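Local coordinates for protein glycoside hydrolase family 81 (PDB 6FOP) that probably hydrolyses internal linkages of beta-1,3-glucans such as laminarin, acting as an endo-glucanase of the cellulosome, at residues Y234-A247 and Q292-G304. Sequence-based numbering, arbitrary orientation.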
loop_
_atom_site.group_PDB
_atom_site.type_symbol
_atom_site.label_atom_id
_atom_site.label_comp_id
_atom_site.label_asym_id
_atom_site.label_seq_id
_atom_site.Cartn_x
_atom_site.Cartn_y
_atom_site.Cartn_z
ATOM N N TYR A 234 7.964 -9.942 13.039
ATOM C CA TYR A 234 7.443 -11.250 12.671
ATOM C C TYR A 234 7.891 -12.215 13.753
ATOM O O TYR A 234 9.100 -12.335 14.030
ATOM C CB TYR A 234 8.019 -11.681 11.325
ATOM C CG TYR A 234 7.791 -13.130 10.941
ATOM C CD1 TYR A 234 6.521 -13.703 10.944
ATOM C CD2 TYR A 234 8.868 -13.938 10.581
ATOM C CE1 TYR A 234 6.323 -15.035 10.551
ATOM C CE2 TYR A 234 8.691 -15.249 10.188
ATOM C CZ TYR A 234 7.432 -15.806 10.199
ATOM O OH TYR A 234 7.308 -17.124 9.773
ATOM N N ASN A 235 6.932 -12.902 14.356
ATOM C CA ASN A 235 7.197 -13.971 15.312
ATOM C C ASN A 235 7.043 -15.301 14.614
ATOM O O ASN A 235 5.937 -15.746 14.342
ATOM C CB ASN A 235 6.246 -13.872 16.497
ATOM C CG ASN A 235 6.602 -14.838 17.598
ATOM O OD1 ASN A 235 7.037 -15.955 17.333
ATOM N ND2 ASN A 235 6.411 -14.429 18.842
ATOM N N GLU A 236 8.177 -15.916 14.309
ATOM C CA GLU A 236 8.166 -17.149 13.524
ATOM C C GLU A 236 7.491 -18.308 14.244
ATOM O O GLU A 236 6.823 -19.127 13.605
ATOM C CB GLU A 236 9.572 -17.551 13.102
ATOM C CG GLU A 236 9.597 -18.705 12.081
ATOM C CD GLU A 236 10.994 -19.056 11.688
ATOM O OE1 GLU A 236 11.928 -18.332 12.088
ATOM O OE2 GLU A 236 11.192 -20.067 11.005
ATOM N N THR A 237 7.685 -18.383 15.550
ATOM C CA THR A 237 7.089 -19.413 16.365
ATOM C C THR A 237 5.567 -19.316 16.351
ATOM O O THR A 237 4.890 -20.321 16.144
ATOM C CB THR A 237 7.637 -19.345 17.804
ATOM O OG1 THR A 237 9.067 -19.519 17.769
ATOM C CG2 THR A 237 7.005 -20.419 18.678
ATOM N N GLU A 238 5.047 -18.091 16.478
ATOM C CA GLU A 238 3.595 -17.851 16.569
ATOM C C GLU A 238 2.906 -17.557 15.232
ATOM O O GLU A 238 1.681 -17.488 15.175
ATOM C CB GLU A 238 3.319 -16.736 17.604
ATOM C CG GLU A 238 3.755 -17.157 19.010
ATOM C CD GLU A 238 3.267 -16.266 20.158
ATOM O OE1 GLU A 238 2.428 -15.356 19.965
ATOM O OE2 GLU A 238 3.735 -16.503 21.290
ATOM N N SER A 239 3.684 -17.386 14.163
ATOM C CA SER A 239 3.147 -17.024 12.852
ATOM C C SER A 239 2.297 -15.752 12.911
ATOM O O SER A 239 1.230 -15.679 12.324
ATOM C CB SER A 239 2.380 -18.200 12.208
ATOM O OG SER A 239 2.290 -18.042 10.798
ATOM N N THR A 240 2.826 -14.739 13.589
ATOM C CA THR A 240 2.138 -13.448 13.735
ATOM C C THR A 240 3.020 -12.309 13.254
ATOM O O THR A 240 4.244 -12.407 13.245
ATOM C CB THR A 240 1.745 -13.140 15.185
ATOM O OG1 THR A 240 2.924 -13.160 16.006
ATOM C CG2 THR A 240 0.735 -14.124 15.681
ATOM N N LEU A 241 2.361 -11.224 12.875
ATOM C CA LEU A 241 3.027 -9.993 12.473
ATOM C C LEU A 241 2.458 -8.859 13.323
ATOM O O LEU A 241 1.269 -8.561 13.244
ATOM C CB LEU A 241 2.811 -9.773 10.979
ATOM C CG LEU A 241 3.580 -8.697 10.228
ATOM C CD1 LEU A 241 3.000 -7.344 10.543
ATOM C CD2 LEU A 241 5.057 -8.742 10.530
ATOM N N THR A 242 3.314 -8.284 14.164
ATOM C CA THR A 242 2.964 -7.202 15.056
ATOM C C THR A 242 3.491 -5.887 14.518
ATOM O O THR A 242 4.644 -5.804 14.095
ATOM C CB THR A 242 3.569 -7.465 16.429
ATOM O OG1 THR A 242 3.011 -8.667 16.962
ATOM C CG2 THR A 242 3.261 -6.312 17.392
ATOM N N THR A 243 2.628 -4.878 14.507
ATOM C CA THR A 243 3.032 -3.514 14.127
ATOM C C THR A 243 2.702 -2.571 15.284
ATOM O O THR A 243 1.587 -2.628 15.815
ATOM C CB THR A 243 2.286 -3.016 12.882
ATOM O OG1 THR A 243 2.405 -4.003 11.841
ATOM C CG2 THR A 243 2.870 -1.692 12.385
ATOM N N THR A 244 3.682 -1.759 15.674
ATOM C CA THR A 244 3.502 -0.713 16.682
ATOM C C THR A 244 3.478 0.636 15.967
ATOM O O THR A 244 4.289 0.878 15.080
ATOM C CB THR A 244 4.604 -0.823 17.760
ATOM O OG1 THR A 244 4.517 -2.129 18.346
ATOM C CG2 THR A 244 4.426 0.181 18.887
ATOM N N PHE A 245 2.518 1.479 16.363
ATOM C CA PHE A 245 2.346 2.857 15.860
ATOM C C PHE A 245 2.598 3.795 17.018
ATOM O O PHE A 245 1.978 3.620 18.066
ATOM C CB PHE A 245 0.923 3.046 15.359
ATOM C CG PHE A 245 0.571 2.100 14.235
ATOM C CD1 PHE A 245 0.149 0.821 14.502
ATOM C CD2 PHE A 245 0.673 2.506 12.924
ATOM C CE1 PHE A 245 -0.163 -0.062 13.467
ATOM C CE2 PHE A 245 0.380 1.626 11.882
ATOM C CZ PHE A 245 -0.024 0.345 12.170
ATOM N N THR A 246 3.521 4.739 16.848
ATOM C CA THR A 246 3.894 5.664 17.939
ATOM C C THR A 246 3.906 7.093 17.439
ATOM O O THR A 246 4.496 7.395 16.408
ATOM C CB THR A 246 5.268 5.288 18.522
ATOM O OG1 THR A 246 5.238 3.908 18.902
ATOM C CG2 THR A 246 5.600 6.135 19.746
ATOM N N ALA A 247 3.234 7.973 18.195
ATOM C CA ALA A 247 3.267 9.409 17.972
ATOM C C ALA A 247 4.058 10.033 19.108
ATOM O O ALA A 247 3.845 9.699 20.269
ATOM C CB ALA A 247 1.856 9.973 17.944
ATOM N N GLN A 292 -7.260 6.718 23.355
ATOM C CA GLN A 292 -6.366 7.660 24.017
ATOM C C GLN A 292 -5.015 7.014 24.131
ATOM O O GLN A 292 -4.888 5.926 24.710
ATOM C CB GLN A 292 -6.871 7.997 25.416
ATOM C CG GLN A 292 -5.876 8.750 26.311
ATOM C CD GLN A 292 -5.349 10.003 25.729
ATOM O OE1 GLN A 292 -4.132 10.234 25.750
ATOM N NE2 GLN A 292 -6.247 10.865 25.251
ATOM N N GLY A 293 -4.005 7.724 23.665
ATOM C CA GLY A 293 -2.633 7.292 23.871
ATOM C C GLY A 293 -1.740 7.756 22.772
ATOM O O GLY A 293 -2.206 8.237 21.720
ATOM N N THR A 294 -0.451 7.575 22.999
ATOM C CA THR A 294 0.530 7.906 22.001
ATOM C C THR A 294 1.016 6.682 21.222
ATOM O O THR A 294 1.820 6.842 20.322
ATOM C CB THR A 294 1.722 8.625 22.636
ATOM O OG1 THR A 294 2.227 7.833 23.712
ATOM C CG2 THR A 294 1.274 10.003 23.112
ATOM N N SER A 295 0.513 5.488 21.543
ATOM C CA SER A 295 0.873 4.310 20.777
ATOM C C SER A 295 -0.186 3.243 20.867
ATOM O O SER A 295 -0.975 3.186 21.809
ATOM C CB SER A 295 2.221 3.743 21.227
ATOM O OG SER A 295 2.129 3.213 22.527
ATOM N N PHE A 296 -0.179 2.383 19.854
ATOM C CA PHE A 296 -0.984 1.170 19.854
ATOM C C PHE A 296 -0.325 0.147 18.951
ATOM O O PHE A 296 0.579 0.465 18.186
ATOM C CB PHE A 296 -2.436 1.443 19.419
ATOM C CG PHE A 296 -2.601 1.806 17.972
ATOM C CD1 PHE A 296 -2.452 3.109 17.542
ATOM C CD2 PHE A 296 -2.961 0.832 17.025
ATOM C CE1 PHE A 296 -2.624 3.467 16.227
ATOM C CE2 PHE A 296 -3.156 1.192 15.711
ATOM C CZ PHE A 296 -2.957 2.504 15.304
ATOM N N LYS A 297 -0.831 -1.076 19.030
ATOM C CA LYS A 297 -0.371 -2.129 18.138
ATOM C C LYS A 297 -1.506 -2.823 17.434
ATOM O O LYS A 297 -2.640 -2.827 17.907
ATOM C CB LYS A 297 0.524 -3.131 18.846
ATOM C CG LYS A 297 -0.118 -4.045 19.835
ATOM C CD LYS A 297 0.966 -4.948 20.432
ATOM C CE LYS A 297 0.387 -6.024 21.315
ATOM N NZ LYS A 297 1.481 -6.858 21.890
ATOM N N THR A 298 -1.159 -3.421 16.294
ATOM C CA THR A 298 -2.026 -4.391 15.624
ATOM C C THR A 298 -1.232 -5.686 15.570
ATOM O O THR A 298 0.018 -5.669 15.463
ATOM C CB THR A 298 -2.402 -3.952 14.197
ATOM O OG1 THR A 298 -1.215 -3.801 13.406
ATOM C CG2 THR A 298 -3.193 -2.669 14.198
ATOM N N VAL A 299 -1.957 -6.804 15.581
ATOM C CA VAL A 299 -1.327 -8.132 15.446
ATOM C C VAL A 299 -2.185 -8.927 14.466
ATOM O O VAL A 299 -3.379 -9.114 14.685
ATOM C CB VAL A 299 -1.213 -8.891 16.789
ATOM C CG1 VAL A 299 -0.484 -10.213 16.566
ATOM C CG2 VAL A 299 -0.432 -8.055 17.811
ATOM N N TYR A 300 -1.557 -9.362 13.375
ATOM C CA TYR A 300 -2.215 -10.189 12.382
ATOM C C TYR A 300 -1.602 -11.571 12.367
ATOM O O TYR A 300 -0.427 -11.730 12.578
ATOM C CB TYR A 300 -2.044 -9.550 11.011
ATOM C CG TYR A 300 -2.541 -8.113 10.890
ATOM C CD1 TYR A 300 -3.799 -7.734 11.335
ATOM C CD2 TYR A 300 -1.776 -7.159 10.239
ATOM C CE1 TYR A 300 -4.246 -6.409 11.203
ATOM C CE2 TYR A 300 -2.207 -5.853 10.094
ATOM C CZ TYR A 300 -3.449 -5.487 10.555
ATOM O OH TYR A 300 -3.846 -4.182 10.398
ATOM N N ARG A 301 -2.395 -12.560 12.005
ATOM C CA ARG A 301 -1.869 -13.896 11.725
ATOM C C ARG A 301 -1.385 -13.940 10.269
ATOM O O ARG A 301 -2.096 -13.566 9.336
ATOM C CB ARG A 301 -2.931 -14.951 11.983
ATOM C CG ARG A 301 -3.267 -15.097 13.446
ATOM C CD ARG A 301 -3.982 -16.403 13.763
ATOM N NE ARG A 301 -4.636 -16.359 15.069
ATOM C CZ ARG A 301 -4.016 -16.503 16.239
ATOM N NH1 ARG A 301 -2.698 -16.700 16.300
ATOM N NH2 ARG A 301 -4.723 -16.439 17.369
ATOM N N TYR A 302 -0.158 -14.422 10.119
ATOM C CA TYR A 302 0.444 -14.695 8.830
ATOM C C TYR A 302 0.169 -16.160 8.508
ATOM O O TYR A 302 0.315 -17.018 9.374
ATOM C CB TYR A 302 1.936 -14.458 8.942
ATOM C CG TYR A 302 2.774 -14.897 7.756
ATOM C CD1 TYR A 302 2.679 -14.259 6.519
ATOM C CD2 TYR A 302 3.711 -15.907 7.903
ATOM C CE1 TYR A 302 3.473 -14.619 5.457
ATOM C CE2 TYR A 302 4.524 -16.280 6.845
ATOM C CZ TYR A 302 4.408 -15.632 5.624
ATOM O OH TYR A 302 5.218 -15.994 4.578
ATOM N N HIS A 303 -0.246 -16.448 7.277
ATOM C CA HIS A 303 -0.658 -17.794 6.887
ATOM C C HIS A 303 0.304 -18.490 5.950
ATOM O O HIS A 303 -0.050 -19.533 5.366
ATOM C CB HIS A 303 -2.050 -17.754 6.265
ATOM C CG HIS A 303 -3.082 -17.274 7.222
ATOM N ND1 HIS A 303 -3.718 -18.117 8.100
ATOM C CD2 HIS A 303 -3.548 -16.031 7.489
ATOM C CE1 HIS A 303 -4.541 -17.413 8.863
ATOM N NE2 HIS A 303 -4.462 -16.150 8.502
ATOM N N GLY A 304 1.498 -17.937 5.784
ATOM C CA GLY A 304 2.520 -18.534 4.933
ATOM C C GLY A 304 2.320 -18.137 3.481
ATOM O O GLY A 304 1.202 -17.795 3.058
HETATM O O HOH W 1 -0.955 -17.909 14.457
HETATM O O HOH W 2 0.530 -5.889 12.340
HETATM O O HOH W 3 2.547 -9.041 19.675
#
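F245 and F296 lie on one face of a three-stranded antiparallel sheet, where their backbones form an antiparallel hydrogen-bonded pair. Their rings are nearly parallel (planes at 12°) but slid apart, so they barely overlap. F245 CD1 rests 3.5 Å from F296 CE2, over the rim of the F296 face, and F245 CB makes a CH-pi contact with the same ring. A first torsion of 69° in F296, with CG between backbone N and carbonyl carbon, turns one ring face to F245. Broad, flat phenylalanines suit this buried face, where Q267 of helix 265-268 touches both.

Farther along the face, T298 OG1 approaches the edge of the F245 ring, near its plane. T298 and T243 stand side by side, pointing the same way, and their hydroxyls share one water, which also donates to L241 O. Threonine fits here: its branched carbon suits a strand, and the hydroxyl of each holds the shared water. The Y300 hydroxyl bonds to H266 O, outside the two strands. On the other face, V299 packs its two methyls against T242 OG1 (CG2 at 3.6 Å) and T240 CB, while the extended K297 chain lays CD beside T242 CG2; a second water joins T242 OG1 to K297 NZ.

At the hairpin end, where S239 and T240 form a G1 bulge opposite N235, S239 is gripped twice by Y302: its O accepts from Y302 N (2.9 Å), and its OG donates to Y302 O (2.6 Å) from above the carbonyl plane. S239 OG also bonds to Y673 OH. Y234 CE1 meets Y302 CD2 obliquely (3.8 Å), and the Y302 hydroxyl bonds to P671 O.

L241 O thus takes both Y300 N and the shared water, so polar groups among the aromatics are satisfied, whereas partly exposed T242 and K297 meet through water.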